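Uncharacterized protein VPA0106 (Vibrio parahaemolyticus, PDB 3U07) is of unknown function but combines DUF1254 and DUF1214 family regions in one chain and is probably exported, with an apparent signal sequence. Local coordinates at residues F136-Q141 with V155-N160; S159-L164 with L223-M228. The protein carries 2 engineered substitutions. One frame throughout, in Å; residues are numbered along the deposited sequence.

Contact 1: F136-Q141 with V155-N160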
ATOM      1  N   PHE A 136     -14.318  13.872   2.564  1.00 14.37           N
ATOM      2  CA  PHE A 136     -13.315  13.919   1.513  1.00 13.29           C
ATOM      3  C   PHE A 136     -13.913  13.536   0.177  1.00 16.22           C
ATOM      4  O   PHE A 136     -14.376  12.414  -0.017  1.00 17.71           O
ATOM      5  CB  PHE A 136     -12.152  12.999   1.900  1.00 12.31           C
ATOM      6  CG  PHE A 136     -11.566  13.325   3.252  1.00 17.25           C
ATOM      7  CD1 PHE A 136     -10.764  14.448   3.419  1.00 18.39           C
ATOM      8  CD2 PHE A 136     -11.851  12.537   4.362  1.00 19.23           C
ATOM      9  CE1 PHE A 136     -10.251  14.785   4.675  1.00 20.15           C
ATOM     10  CE2 PHE A 136     -11.341  12.867   5.625  1.00 20.02           C
ATOM     11  CZ  PHE A 136     -10.540  13.993   5.778  1.00 15.73           C
HETATM   12  N   MSE A 137     -13.915  14.491  -0.745  1.00 15.88           N
HETATM   13  CA  MSE A 137     -14.493  14.252  -2.051  1.00 17.72           C
HETATM   14  C   MSE A 137     -13.451  13.924  -3.103  1.00 16.15           C
HETATM   15  O   MSE A 137     -12.458  14.630  -3.251  1.00 15.04           O
HETATM   16  CB  MSE A 137     -15.315  15.476  -2.494  1.00 12.58           C
HETATM   17  CG  MSE A 137     -16.134  15.245  -3.761  1.00 14.73           C
HETATM   18 SE   MSE A 137     -17.289  16.757  -4.251  0.78 26.61          SE
HETATM   19  CE  MSE A 137     -16.048  17.639  -5.404  1.00 23.08           C
ATOM     20  N   PHE A 138     -13.691  12.834  -3.820  1.00 13.06           N
ATOM     21  CA  PHE A 138     -12.814  12.396  -4.890  1.00 15.34           C
ATOM     22  C   PHE A 138     -13.561  12.650  -6.189  1.00 16.94           C
ATOM     23  O   PHE A 138     -14.686  12.181  -6.367  1.00 13.72           O
ATOM     24  CB  PHE A 138     -12.501  10.906  -4.739  1.00 15.92           C
ATOM     25  CG  PHE A 138     -11.753  10.587  -3.488  1.00 16.19           C
ATOM     26  CD1 PHE A 138     -12.408  10.564  -2.260  1.00 13.57           C
ATOM     27  CD2 PHE A 138     -10.374  10.387  -3.525  1.00 14.85           C
ATOM     28  CE1 PHE A 138     -11.702  10.348  -1.078  1.00 18.40           C
ATOM     29  CE2 PHE A 138      -9.653  10.169  -2.350  1.00 17.49           C
ATOM     30  CZ  PHE A 138     -10.318  10.152  -1.126  1.00 20.75           C
ATOM     31  N   ALA A 139     -12.940  13.401  -7.090  1.00 14.84           N
ATOM     32  CA  ALA A 139     -13.573  13.714  -8.360  1.00 18.23           C
ATOM     33  C   ALA A 139     -12.610  13.485  -9.499  1.00 20.76           C
ATOM     34  O   ALA A 139     -11.391  13.590  -9.320  1.00 18.29           O
ATOM     35  CB  ALA A 139     -14.051  15.174  -8.364  1.00 19.90           C
ATOM     36  N   ALA A 140     -13.181  13.159 -10.657  1.00 15.84           N
ATOM     37  CA  ALA A 140     -12.379  12.938 -11.808  1.00 18.86           C
ATOM     38  C   ALA A 140     -11.736  14.254 -12.076  1.00 21.92           C
ATOM     39  O   ALA A 140     -12.279  15.357 -11.785  1.00 19.49           O
ATOM     40  CB  ALA A 140     -13.164  12.500 -13.019  1.00 15.87           C
ATOM     41  N   GLN A 141     -10.559  14.125 -12.602  1.00 22.91           N
ATOM     42  CA  GLN A 141      -9.797  15.272 -12.918  1.00 28.13           C
ATOM     43  C   GLN A 141     -10.523  16.317 -13.771  1.00 26.10           C
ATOM     44  O   GLN A 141     -10.327  17.502 -13.532  1.00 30.13           O
ATOM     45  CB  GLN A 141      -8.528  14.759 -13.545  1.00 27.84           C
ATOM     46  CG  GLN A 141      -7.550  15.846 -13.810  1.00 28.41           C
ATOM     47  CD  GLN A 141      -7.006  16.475 -12.537  1.00 28.63           C
ATOM     48  OE1 GLN A 141      -7.440  17.539 -12.115  1.00 33.52           O
ATOM     49  NE2 GLN A 141      -6.043  15.809 -11.921  1.00 27.09           N
ATOM     50  N   VAL A 155     -10.113  15.679  -3.749  1.00 18.85           N
ATOM     51  CA  VAL A 155      -9.009  14.944  -4.357  1.00 13.74           C
ATOM     52  C   VAL A 155      -9.318  14.719  -5.836  1.00 19.99           C
ATOM     53  O   VAL A 155     -10.286  14.032  -6.176  1.00 20.80           O
ATOM     54  CB  VAL A 155      -8.816  13.556  -3.716  1.00 16.10           C
ATOM     55  CG1 VAL A 155      -7.651  12.839  -4.386  1.00 13.46           C
ATOM     56  CG2 VAL A 155      -8.594  13.694  -2.228  1.00 19.59           C
ATOM     57  N   ARG A 156      -8.511  15.307  -6.714  1.00 13.20           N
ATOM     58  CA  ARG A 156      -8.699  15.121  -8.153  1.00 13.40           C
ATOM     59  C   ARG A 156      -7.959  13.842  -8.537  1.00 15.98           C
ATOM     60  O   ARG A 156      -6.764  13.718  -8.275  1.00 21.18           O
ATOM     61  CB  ARG A 156      -8.125  16.311  -8.922  1.00 14.05           C
ATOM     62  CG  ARG A 156      -8.911  17.600  -8.720  1.00 19.69           C
ATOM     63  CD  ARG A 156     -10.233  17.577  -9.487  1.00 19.62           C
ATOM     64  NE  ARG A 156     -11.044  18.764  -9.211  1.00 24.16           N
ATOM     65  CZ  ARG A 156     -12.188  19.060  -9.826  1.00 25.99           C
ATOM     66  NH1 ARG A 156     -12.675  18.258 -10.766  1.00 19.30           N
ATOM     67  NH2 ARG A 156     -12.850  20.164  -9.497  1.00 19.45           N
ATOM     68  N   VAL A 157      -8.659  12.886  -9.146  1.00 12.37           N
ATOM     69  CA  VAL A 157      -8.022  11.622  -9.516  1.00 11.84           C
ATOM     70  C   VAL A 157      -7.921  11.445 -11.029  1.00 17.95           C
ATOM     71  O   VAL A 157      -8.806  11.861 -11.783  1.00 16.15           O
ATOM     72  CB  VAL A 157      -8.768  10.407  -8.877  1.00 13.35           C
ATOM     73  CG1 VAL A 157      -8.851  10.591  -7.358  1.00 14.45           C
ATOM     74  CG2 VAL A 157     -10.170  10.262  -9.463  1.00 14.32           C
ATOM     75  N   ASP A 158      -6.830  10.825 -11.466  1.00 14.39           N
ATOM     76  CA  ASP A 158      -6.590  10.627 -12.887  1.00 14.91           C
ATOM     77  C   ASP A 158      -7.135   9.343 -13.485  1.00 23.74           C
ATOM     78  O   ASP A 158      -7.130   9.181 -14.705  1.00 22.50           O
ATOM     79  CB  ASP A 158      -5.098  10.775 -13.175  1.00 20.44           C
ATOM     80  CG  ASP A 158      -4.618  12.206 -12.987  1.00 30.02           C
ATOM     81  OD1 ASP A 158      -3.690  12.421 -12.190  1.00 29.25           O
ATOM     82  OD2 ASP A 158      -5.170  13.118 -13.637  1.00 29.96           O
ATOM     83  N   SER A 159      -7.578   8.422 -12.632  1.00 17.39           N
ATOM     84  CA  SER A 159      -8.206   7.191 -13.105  1.00 18.38           C
ATOM     85  C   SER A 159      -9.594   7.223 -12.460  1.00 19.42           C
ATOM     86  O   SER A 159      -9.731   7.650 -11.313  1.00 17.74           O
ATOM     87  CB  SER A 159      -7.433   5.936 -12.665  1.00 13.10           C
ATOM     88  OG  SER A 159      -7.499   5.725 -11.263  1.00 15.95           O
ATOM     89  N   ASN A 160     -10.627   6.808 -13.186  1.00 18.62           N
ATOM     90  CA  ASN A 160     -11.971   6.839 -12.615  1.00 16.21           C
ATOM     91  C   ASN A 160     -12.138   5.815 -11.508  1.00 19.14           C
ATOM     92  O   ASN A 160     -12.973   5.980 -10.624  1.00 16.86           O
ATOM     93  CB  ASN A 160     -13.029   6.636 -13.697  1.00 16.99           C
ATOM     94  CG  ASN A 160     -13.092   7.802 -14.663  1.00 22.09           C
ATOM     95  OD1 ASN A 160     -12.885   8.951 -14.273  1.00 19.33           O
ATOM     96  ND2 ASN A 160     -13.395   7.515 -15.928  1.00 22.18           N
TER

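Contact 2: S159-L164 with L223-M228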
ATOM      1  N   SER A 159      -7.578   8.422 -12.632  1.00 17.39           N
ATOM      2  CA  SER A 159      -8.206   7.191 -13.105  1.00 18.38           C
ATOM      3  C   SER A 159      -9.594   7.223 -12.460  1.00 19.42           C
ATOM      4  O   SER A 159      -9.731   7.650 -11.313  1.00 17.74           O
ATOM      5  CB  SER A 159      -7.433   5.936 -12.665  1.00 13.10           C
ATOM      6  OG  SER A 159      -7.499   5.725 -11.263  1.00 15.95           O
ATOM      7  N   ASN A 160     -10.627   6.808 -13.186  1.00 18.62           N
ATOM      8  CA  ASN A 160     -11.971   6.839 -12.615  1.00 16.21           C
ATOM      9  C   ASN A 160     -12.138   5.815 -11.508  1.00 19.14           C
ATOM     10  O   ASN A 160     -12.973   5.980 -10.624  1.00 16.86           O
ATOM     11  CB  ASN A 160     -13.029   6.636 -13.697  1.00 16.99           C
ATOM     12  CG  ASN A 160     -13.092   7.802 -14.663  1.00 22.09           C
ATOM     13  OD1 ASN A 160     -12.885   8.951 -14.273  1.00 19.33           O
ATOM     14  ND2 ASN A 160     -13.395   7.515 -15.928  1.00 22.18           N
ATOM     15  N   LEU A 161     -11.334   4.757 -11.560  1.00 17.22           N
ATOM     16  CA  LEU A 161     -11.368   3.726 -10.531  1.00 16.52           C
ATOM     17  C   LEU A 161     -10.188   4.000  -9.604  1.00 18.20           C
ATOM     18  O   LEU A 161      -9.059   4.191 -10.064  1.00 15.55           O
ATOM     19  CB  LEU A 161     -11.210   2.334 -11.155  1.00 20.72           C
ATOM     20  CG  LEU A 161     -12.294   1.851 -12.122  1.00 20.10           C
ATOM     21  CD1 LEU A 161     -11.830   0.563 -12.797  1.00 19.24           C
ATOM     22  CD2 LEU A 161     -13.601   1.623 -11.369  1.00 18.32           C
ATOM     23  N   VAL A 162     -10.440   4.048  -8.302  1.00 18.84           N
ATOM     24  CA  VAL A 162      -9.353   4.289  -7.363  1.00 21.32           C
ATOM     25  C   VAL A 162      -9.466   3.314  -6.198  1.00 17.16           C
ATOM     26  O   VAL A 162     -10.553   3.097  -5.651  1.00 22.60           O
ATOM     27  CB  VAL A 162      -9.352   5.762  -6.834  1.00 25.73           C
ATOM     28  CG1 VAL A 162      -9.877   6.710  -7.904  1.00 20.96           C
ATOM     29  CG2 VAL A 162     -10.161   5.875  -5.582  1.00 38.09           C
ATOM     30  N   LYS A 163      -8.347   2.706  -5.829  1.00 13.33           N
ATOM     31  CA  LYS A 163      -8.357   1.744  -4.736  1.00 20.31           C
ATOM     32  C   LYS A 163      -8.317   2.474  -3.399  1.00 21.49           C
ATOM     33  O   LYS A 163      -7.488   3.356  -3.185  1.00 25.84           O
ATOM     34  CB  LYS A 163      -7.172   0.782  -4.878  1.00 18.86           C
ATOM     35  CG  LYS A 163      -7.057  -0.278  -3.775  1.00 20.19           C
ATOM     36  CD  LYS A 163      -6.084  -1.381  -4.187  1.00 26.97           C
ATOM     37  CE  LYS A 163      -5.630  -2.233  -3.004  1.00 30.89           C
ATOM     38  NZ  LYS A 163      -6.723  -2.539  -2.036  1.00 35.16           N
ATOM     39  N   LEU A 164      -9.230   2.110  -2.505  1.00 19.64           N
ATOM     40  CA  LEU A 164      -9.305   2.739  -1.194  1.00 20.51           C
ATOM     41  C   LEU A 164      -8.984   1.762  -0.075  1.00 26.66           C
ATOM     42  O   LEU A 164      -9.461   0.627  -0.074  1.00 25.33           O
ATOM     43  CB  LEU A 164     -10.706   3.319  -0.970  1.00 26.36           C
ATOM     44  CG  LEU A 164     -11.017   3.994   0.373  1.00 24.12           C
ATOM     45  CD1 LEU A 164     -12.262   4.863   0.229  1.00 28.06           C
ATOM     46  CD2 LEU A 164     -11.222   2.945   1.465  1.00 27.85           C
ATOM     47  N   LEU A 223      -6.321   3.257 -19.586  1.00 17.73           N
ATOM     48  CA  LEU A 223      -5.932   4.610 -19.974  1.00 15.31           C
ATOM     49  C   LEU A 223      -7.154   5.403 -20.436  1.00 15.32           C
ATOM     50  O   LEU A 223      -7.258   6.600 -20.205  1.00 16.69           O
ATOM     51  CB  LEU A 223      -4.915   4.542 -21.119  1.00 19.33           C
ATOM     52  CG  LEU A 223      -3.452   5.001 -20.998  1.00 26.52           C
ATOM     53  CD1 LEU A 223      -3.002   5.184 -19.574  1.00 17.88           C
ATOM     54  CD2 LEU A 223      -2.595   3.976 -21.713  1.00 18.64           C
ATOM     55  N   CYS A 224      -8.076   4.709 -21.090  1.00 15.83           N
ATOM     56  CA  CYS A 224      -9.285   5.331 -21.615  1.00 21.35           C
ATOM     57  C   CYS A 224     -10.233   5.778 -20.508  1.00 22.27           C
ATOM     58  O   CYS A 224     -10.869   6.822 -20.615  1.00 20.74           O
ATOM     59  CB  CYS A 224     -10.017   4.339 -22.531  1.00 20.63           C
ATOM     60  SG  CYS A 224     -11.270   5.089 -23.625  1.00 30.40           S
ATOM     61  N   ASP A 225     -10.307   4.984 -19.443  1.00 20.80           N
ATOM     62  CA  ASP A 225     -11.209   5.237 -18.321  1.00 17.11           C
ATOM     63  C   ASP A 225     -10.741   6.324 -17.365  1.00 19.42           C
ATOM     64  O   ASP A 225     -10.545   6.086 -16.171  1.00 19.13           O
ATOM     65  CB  ASP A 225     -11.441   3.918 -17.570  1.00 19.74           C
ATOM     66  CG  ASP A 225     -12.467   4.041 -16.459  1.00 22.16           C
ATOM     67  OD1 ASP A 225     -13.387   4.874 -16.587  1.00 24.53           O
ATOM     68  OD2 ASP A 225     -12.362   3.290 -15.463  1.00 22.71           O
ATOM     69  N   GLY A 226     -10.581   7.530 -17.890  1.00 22.10           N
ATOM     70  CA  GLY A 226     -10.129   8.624 -17.055  1.00 23.92           C
ATOM     71  C   GLY A 226      -9.265   9.648 -17.767  1.00 22.86           C
ATOM     72  O   GLY A 226      -9.293   9.767 -18.994  1.00 18.19           O
ATOM     73  N   SER A 227      -8.468  10.362 -16.979  1.00 22.06           N
ATOM     74  CA  SER A 227      -7.593  11.423 -17.464  1.00 21.79           C
ATOM     75  C   SER A 227      -6.123  11.034 -17.549  1.00 19.97           C
ATOM     76  O   SER A 227      -5.260  11.891 -17.736  1.00 24.05           O
ATOM     77  CB  SER A 227      -7.726  12.625 -16.525  1.00 21.85           C
ATOM     78  OG  SER A 227      -7.951  13.812 -17.249  1.00 44.52           O
HETATM   79  N   MSE A 228      -5.837   9.749 -17.407  1.00 16.19           N
HETATM   80  CA  MSE A 228      -4.462   9.268 -17.440  1.00 18.15           C
HETATM   81  C   MSE A 228      -3.704   9.634 -18.718  1.00 22.69           C
HETATM   82  O   MSE A 228      -2.494   9.859 -18.681  1.00 25.39           O
HETATM   83  CB  MSE A 228      -4.466   7.753 -17.247  1.00 28.20           C
HETATM   84  CG  MSE A 228      -3.258   7.192 -16.548  1.00 42.15           C
HETATM   85 SE   MSE A 228      -3.760   5.522 -15.737  0.72 43.96          SE
HETATM   86  CE  MSE A 228      -3.902   6.136 -13.963  1.00  5.43           C
TER
HETATM   87  O   HOH W   1     -10.020   3.587 -14.230  1.00 20.17           O

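Contact 1: F136-Q141 with V155-N160
Val155 lays its CG2 methyl over one face of the Phe138 ring, 4.1 Å from the ring centroid, in a CH-pi contact. The two side chains run side by side and point the same way, which brings Phe138 CD2 to 3.5 Å from Val155 CB. Val157 CG1 meets the same ring at its edge, near its plane. Beneath them the strands pair in parallel: 153-157 is an outermost strand of a mixed four-stranded sheet, beside 134-140, and Ala122 on strand 120-125 of an antiparallel sheet packs on both Phe138 and Val155. Val155 N gives its hydrogen to Met137 O, Ala139 N to Val155 O and Val157 N to Ala139 O, while the last backbone bond, Gln141 N to Val157 O, is more bent at 136°. On the opposite face, Ala139 CB sits over the Arg156 guanidinium. A bend at chi2 (-74°) swings Arg156 CD toward Ala140, and NH1 donates in the guanidinium plane to Ala140 O at 3.1 Å and also bonds Trp143 O, its stronger partner. Gln141 crosses Arg156 at about a right angle, yet its amide lies only 14° from the guanidinium plane. Gln141 NE2 reaches Asp158 OD2 in a weak 3.3 Å hydrogen bond.

Contact 2: S159-L164 with L223-M228
Asn160 docks on Asp225, the centre of an inverse gamma turn that follows helix 215-224; a weak bond from Gly226 N to Cys224 O closes the turn. Two hydrogen bonds make the junction. Asn160 N donates to Asp225 O at 3.1 Å, and Asn160 ND2 donates to Asp225 OD1 at 2.7 Å, so backbone and side chain of one residue grip backbone and side chain of the other. The two side chains cross obliquely, with amide and carboxylate planes 67° apart. Asp225 OD1 lies in the plane of the amide, whereas ND2 approaches OD1 from above the carboxylate, 51° out of its plane. Asp225 CG stands anti to its backbone N (chi1 -175°), which brings CG over toward Asn160.

The second oxygen, OD2, is held differently. It forms a salt bridge with Arg205, packs 3.6 Å from Leu161 CG, and takes a hydrogen bond from a water at 2.7 Å; that water accepts from Leu161 N at 3.2 Å. The acid is partly exposed and has polar partners on both oxygens; Arg205 would be expected to favour the charged form of Asp225.

At the end of the turn, Gly226 comes close to the other backbone in a single bridge with Ser159, their CA atoms 4.6 Å apart. Met228, present as selenomethionine, brings its CE to 3.8 Å from Ser159 CB.

Residues 159-160 lead directly into strand 161-169 of the antiparallel sheet, flanked there by strands 82-90 and 109-115, with Leu161 resting on Phe47 of helix 26-52. On the other side, Cys224 ties the end of helix 215-224 to Cys247 by a disulfide, and Ser227 sits at the N-cap position of helix 228-231, though its side chain makes no capping bond.

How the contacts relate
The two contacts follow one another along the chain and share Ser159 and Asn160: contact 1 ends on the short connection 158-160, where contact 2 begins. Their centres are about 8 Å apart. This connection carries the chain from strand 153-157 in the mixed sheet to strand 161-169 in an antiparallel one. Segment 223-228 also reaches contact 1 directly, through a probable hydrogen bond from Ser227 N to Asp158 O at 2.9 Å and packing of Gln141 CB on Ser227 CB at 3.8 Å. Val157 CG2 and Val162 CG1, 3.9 Å apart, join the two strands. The residues that follow helix 215-224 thus meet the connection between the two sheets and the end of segment 136-141.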